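Local coordinates for hypothetical conserved protein TTC0263 (Thermus thermophilus, PDB 2PL2), which is of unknown function but folds as an all-helical tetratricopeptide-repeat protein, a family that commonly serves as a scaffold for protein-protein interactions, at residues H121-L126 against S140-A144; R154-E159 against A172-K176. All coordinates share one frame. Residue numbers count along the deposited sequence, not the author numbering.

Contact 1 (H121-L126 against S140-A144); sequences HLQRGL and SLKQA
Two regular alpha-helical segments, 121-126 and 140-144, pack antiparallel as the A and B helices of one tetratricopeptide repeat. Their axes approach to 7.6 Å at 161°, signed crossing angle -161°. CA atoms pair in register: His121 with Ala144 and Gly125 with Ser140, each 4.9 Å apart. His121 (chi1 m) points toward the partner. His121 CB lies 3.7 Å from Ala144 CA, and Gln143 NE2 sits over one ring face. His121 NE2 is hydrogen-bonded to the Pro115 carbonyl. Leu122 points away, yet its CD1 reaches Leu141 CD2 at 3.5 Å. Arg124 NE passes Ser140 OG at 3.5 Å, while Arg124 NH1 forms a salt bridge with Glu111. Ser140 OG is hydrogen-bonded to the Lys136 carbonyl. Gly125 permits the close approach: its CA is 3.6 Å from Ser140 CB, and a CB there would clash with Leu141 CD2. Small Gly125 against large Leu141 and small Ala144 fits the tetratricopeptide consensus. Around the pair, Leu122 meets helix 151-164, His121 helix 93-113, and Gln123 helices 73-88 and 93-113.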
loop_
_atom_site.group_PDB
_atom_site.type_symbol
_atom_site.label_atom_id
_atom_site.label_comp_id
_atom_site.label_asym_id
_atom_site.label_seq_id
_atom_site.Cartn_x
_atom_site.Cartn_y
_atom_site.Cartn_z
ATOM N N HIS A 121 13.272 5.983 16.605
ATOM C CA HIS A 121 13.066 4.912 17.569
ATOM C C HIS A 121 11.869 4.050 17.178
ATOM O O HIS A 121 11.841 2.849 17.435
ATOM C CB HIS A 121 12.896 5.518 18.965
ATOM C CG HIS A 121 14.138 6.174 19.484
ATOM N ND1 HIS A 121 15.250 5.454 19.893
ATOM C CD2 HIS A 121 14.477 7.476 19.609
ATOM C CE1 HIS A 121 16.208 6.285 20.242
ATOM N NE2 HIS A 121 15.764 7.527 20.078
ATOM N N LEU A 122 10.888 4.670 16.536
ATOM C CA LEU A 122 9.716 3.949 16.077
ATOM C C LEU A 122 10.152 2.992 14.979
ATOM O O LEU A 122 9.849 1.789 15.023
ATOM C CB LEU A 122 8.662 4.921 15.532
ATOM C CG LEU A 122 7.493 4.224 14.810
ATOM C CD1 LEU A 122 6.887 3.158 15.735
ATOM C CD2 LEU A 122 6.448 5.237 14.350
ATOM N N GLN A 123 10.873 3.533 13.996
ATOM C CA GLN A 123 11.372 2.734 12.883
ATOM C C GLN A 123 12.331 1.665 13.382
ATOM O O GLN A 123 12.296 0.526 12.922
ATOM C CB GLN A 123 12.098 3.616 11.867
ATOM C CG GLN A 123 11.294 3.925 10.614
ATOM C CD GLN A 123 10.827 2.671 9.895
ATOM O OE1 GLN A 123 11.619 1.771 9.624
ATOM N NE2 GLN A 123 9.536 2.611 9.578
ATOM N N ARG A 124 13.193 2.028 14.320
ATOM C CA ARG A 124 14.145 1.068 14.839
ATOM C C ARG A 124 13.400 -0.104 15.458
ATOM O O ARG A 124 13.800 -1.256 15.282
ATOM C CB ARG A 124 15.064 1.729 15.873
ATOM C CG ARG A 124 16.310 0.914 16.201
ATOM C CD ARG A 124 17.247 1.670 17.145
ATOM N NE ARG A 124 16.651 1.893 18.465
ATOM C CZ ARG A 124 17.221 2.619 19.421
ATOM N NH1 ARG A 124 18.399 3.188 19.197
ATOM N NH2 ARG A 124 16.619 2.782 20.591
ATOM N N GLY A 125 12.313 0.180 16.171
ATOM C CA GLY A 125 11.538 -0.884 16.792
ATOM C C GLY A 125 10.856 -1.767 15.761
ATOM O O GLY A 125 10.828 -2.989 15.883
ATOM N N LEU A 126 10.311 -1.136 14.727
ATOM C CA LEU A 126 9.638 -1.855 13.656
ATOM C C LEU A 126 10.641 -2.749 12.932
ATOM O O LEU A 126 10.285 -3.815 12.427
ATOM C CB LEU A 126 9.019 -0.860 12.674
ATOM C CG LEU A 126 8.030 -1.392 11.628
ATOM C CD1 LEU A 126 7.437 -0.213 10.849
ATOM C CD2 LEU A 126 8.728 -2.363 10.683
ATOM N N SER A 140 12.824 -0.043 22.019
ATOM C CA SER A 140 12.887 1.054 21.057
ATOM C C SER A 140 11.539 1.743 20.971
ATOM O O SER A 140 11.461 2.973 20.954
ATOM C CB SER A 140 13.271 0.529 19.676
ATOM O OG SER A 140 14.337 -0.388 19.767
ATOM N N LEU A 141 10.474 0.947 20.905
ATOM C CA LEU A 141 9.132 1.510 20.834
ATOM C C LEU A 141 8.799 2.266 22.113
ATOM O O LEU A 141 8.268 3.377 22.066
ATOM C CB LEU A 141 8.104 0.413 20.563
ATOM C CG LEU A 141 8.222 -0.174 19.153
ATOM C CD1 LEU A 141 7.047 -1.109 18.873
ATOM C CD2 LEU A 141 8.249 0.949 18.126
ATOM N N LYS A 142 9.123 1.670 23.257
ATOM C CA LYS A 142 8.874 2.337 24.527
ATOM C C LYS A 142 9.686 3.611 24.516
ATOM O O LYS A 142 9.231 4.660 24.976
ATOM C CB LYS A 142 9.278 1.441 25.698
ATOM C CG LYS A 142 8.315 0.292 25.878
ATOM C CD LYS A 142 8.464 -0.423 27.197
ATOM C CE LYS A 142 7.353 -1.461 27.337
ATOM N NZ LYS A 142 7.403 -2.234 28.615
ATOM N N GLN A 143 10.887 3.519 23.957
ATOM C CA GLN A 143 11.761 4.677 23.859
ATOM C C GLN A 143 11.025 5.711 23.019
ATOM O O GLN A 143 10.878 6.863 23.421
ATOM C CB GLN A 143 13.080 4.288 23.187
ATOM C CG GLN A 143 14.320 4.862 23.838
ATOM C CD GLN A 143 14.260 6.370 23.994
ATOM O OE1 GLN A 143 13.427 6.895 24.743
ATOM N NE2 GLN A 143 15.154 7.079 23.300
ATOM N N ALA A 144 10.537 5.278 21.858
ATOM C CA ALA A 144 9.796 6.154 20.949
ATOM C C ALA A 144 8.678 6.858 21.697
ATOM O O ALA A 144 8.536 8.072 21.622
ATOM C CB ALA A 144 9.212 5.344 19.791
#

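Contact 2 (R154-E159 against A172-K176); sequences RSALAE and AQYAK
This is the helix-turn-helix hairpin of a tetratricopeptide repeat, with segment 154-159 on its first helix and 172-176 on its second. Both are regular alpha-helix. The axes run antiparallel at 164°, signed crossing angle -164°, and come within 8.3 Å. In register, Ala158 CA faces Gln173 CA at 5.4 Å, and Ser155 CA faces Tyr174 CA at 6.1 Å. Gln173 (chi1 m, chi2 m) points toward the first helix. Gln173 OE1 accepts two hydrogen bonds from Arg154, from NE at 2.7 Å and a very short one from NH2 at 2.5 Å. Arg154, curled by m values at chi1 to chi3, also forms a salt bridge with Asp149. Gln173 NE2 lies 3.4 Å from Leu157 CD1. Tyr174 (chi1 m) starts sideways, but its ring turns one face to Ala158 CB, a CH-pi contact 3.5 Å from the Tyr174 centroid and 13° off the normal. Small Ala158 against aromatic Tyr174 is consistent with the tetratricopeptide consensus for intra-repeat packing. The Tyr174 hydroxyl lies near Glu159, whose carboxylate forms a salt bridge with Arg20 of the second subunit; that Arg20 also packs on Tyr174. Lys176 lays its CG over one face of the Arg154 guanidinium, 3.8 Å from NH1.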
loop_
_atom_site.group_PDB
_atom_site.type_symbol
_atom_site.label_atom_id
_atom_site.label_comp_id
_atom_site.label_asym_id
_atom_site.label_seq_id
_atom_site.Cartn_x
_atom_site.Cartn_y
_atom_site.Cartn_z
ATOM N N ARG A 154 1.390 4.027 19.971
ATOM C CA ARG A 154 0.665 3.072 20.816
ATOM C C ARG A 154 0.258 1.887 19.930
ATOM O O ARG A 154 0.290 0.743 20.384
ATOM C CB ARG A 154 -0.605 3.677 21.433
ATOM C CG ARG A 154 -0.497 5.076 22.038
ATOM C CD ARG A 154 0.439 5.230 23.239
ATOM N NE ARG A 154 0.426 4.096 24.155
ATOM C CZ ARG A 154 0.516 4.193 25.479
ATOM N NH1 ARG A 154 0.605 5.376 26.068
ATOM N NH2 ARG A 154 0.576 3.091 26.205
ATOM N N SER A 155 -0.103 2.163 18.670
ATOM C CA SER A 155 -0.503 1.106 17.720
ATOM C C SER A 155 0.639 0.152 17.361
ATOM O O SER A 155 0.452 -1.059 17.279
ATOM C CB SER A 155 -1.034 1.709 16.427
ATOM O OG SER A 155 -1.852 2.819 16.701
ATOM N N ALA A 156 1.826 0.701 17.123
ATOM C CA ALA A 156 2.974 -0.142 16.798
ATOM C C ALA A 156 3.211 -1.067 17.984
ATOM O O ALA A 156 3.379 -2.293 17.822
ATOM C CB ALA A 156 4.199 0.713 16.538
ATOM N N LEU A 157 3.226 -0.467 19.175
ATOM C CA LEU A 157 3.407 -1.210 20.419
ATOM C C LEU A 157 2.383 -2.340 20.464
ATOM O O LEU A 157 2.715 -3.488 20.769
ATOM C CB LEU A 157 3.189 -0.289 21.620
ATOM C CG LEU A 157 4.359 -0.167 22.597
ATOM C CD1 LEU A 157 3.949 0.719 23.789
ATOM C CD2 LEU A 157 4.775 -1.564 23.079
ATOM N N ALA A 158 1.133 -2.002 20.152
ATOM C CA ALA A 158 0.039 -2.973 20.134
ATOM C C ALA A 158 0.436 -4.104 19.223
ATOM O O ALA A 158 0.415 -5.273 19.618
ATOM C CB ALA A 158 -1.247 -2.317 19.623
ATOM N N GLU A 159 0.791 -3.731 17.995
ATOM C CA GLU A 159 1.234 -4.672 16.970
ATOM C C GLU A 159 2.352 -5.566 17.451
ATOM O O GLU A 159 2.311 -6.769 17.220
ATOM C CB GLU A 159 1.683 -3.921 15.716
ATOM C CG GLU A 159 0.549 -3.640 14.760
ATOM C CD GLU A 159 -0.071 -4.919 14.236
ATOM O OE1 GLU A 159 0.640 -5.673 13.546
ATOM O OE2 GLU A 159 -1.263 -5.167 14.514
ATOM N N ALA A 172 -4.810 -3.346 25.468
ATOM C CA ALA A 172 -4.662 -2.191 26.354
ATOM C C ALA A 172 -4.064 -0.993 25.638
ATOM O O ALA A 172 -4.448 0.152 25.900
ATOM C CB ALA A 172 -3.802 -2.555 27.569
ATOM N N GLN A 173 -3.122 -1.247 24.736
ATOM C CA GLN A 173 -2.489 -0.161 23.987
ATOM C C GLN A 173 -3.439 0.450 22.953
ATOM O O GLN A 173 -3.368 1.660 22.667
ATOM C CB GLN A 173 -1.204 -0.654 23.309
ATOM C CG GLN A 173 -0.045 -0.906 24.291
ATOM C CD GLN A 173 0.483 0.378 24.881
ATOM O OE1 GLN A 173 0.179 1.467 24.399
ATOM N NE2 GLN A 173 1.286 0.264 25.923
ATOM N N TYR A 174 -4.334 -0.368 22.394
ATOM C CA TYR A 174 -5.298 0.157 21.422
ATOM C C TYR A 174 -6.307 1.030 22.165
ATOM O O TYR A 174 -6.660 2.130 21.712
ATOM C CB TYR A 174 -6.029 -0.985 20.688
ATOM C CG TYR A 174 -5.222 -1.656 19.585
ATOM C CD1 TYR A 174 -4.680 -0.914 18.545
ATOM C CD2 TYR A 174 -5.060 -3.034 19.551
ATOM C CE1 TYR A 174 -4.003 -1.517 17.506
ATOM C CE2 TYR A 174 -4.384 -3.658 18.514
ATOM C CZ TYR A 174 -3.858 -2.889 17.486
ATOM O OH TYR A 174 -3.177 -3.480 16.438
ATOM N N ALA A 175 -6.770 0.534 23.316
ATOM C CA ALA A 175 -7.745 1.262 24.146
ATOM C C ALA A 175 -7.193 2.650 24.485
ATOM O O ALA A 175 -7.924 3.646 24.475
ATOM C CB ALA A 175 -8.037 0.480 25.420
ATOM N N LYS A 176 -5.896 2.719 24.775
ATOM C CA LYS A 176 -5.267 4.001 25.082
ATOM C C LYS A 176 -5.185 4.854 23.817
ATOM O O LYS A 176 -5.580 6.023 23.809
ATOM C CB LYS A 176 -3.858 3.792 25.637
ATOM C CG LYS A 176 -3.204 5.095 26.081
ATOM C CD LYS A 176 -4.037 5.769 27.174
ATOM C CE LYS A 176 -3.683 7.237 27.343
ATOM N NZ LYS A 176 -2.291 7.439 27.842
#

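In the fold
Contacts 1 and 2 are successive hairpins of one tetratricopeptide-repeat array. They are in series along the chain, with centres 13 Å apart. Helix 134-147 closes the first hairpin and helix 151-164 opens the second. The two contacts touch by van der Waals packing: Leu122 CD1 on Ala156 CB at 3.7 Å, and Leu141 CD1 against the backbone, 3.9 Å from Leu157 N and from Ala156 C. Leu122 and Leu141 thus serve both the pairing within contact 1 and the stacking between repeats. Contact 1 is nearer the chain centre, about 11 Å centre to centre against about 17 Å for contact 2. Contact 2 also meets helix 185-195 and the second subunit.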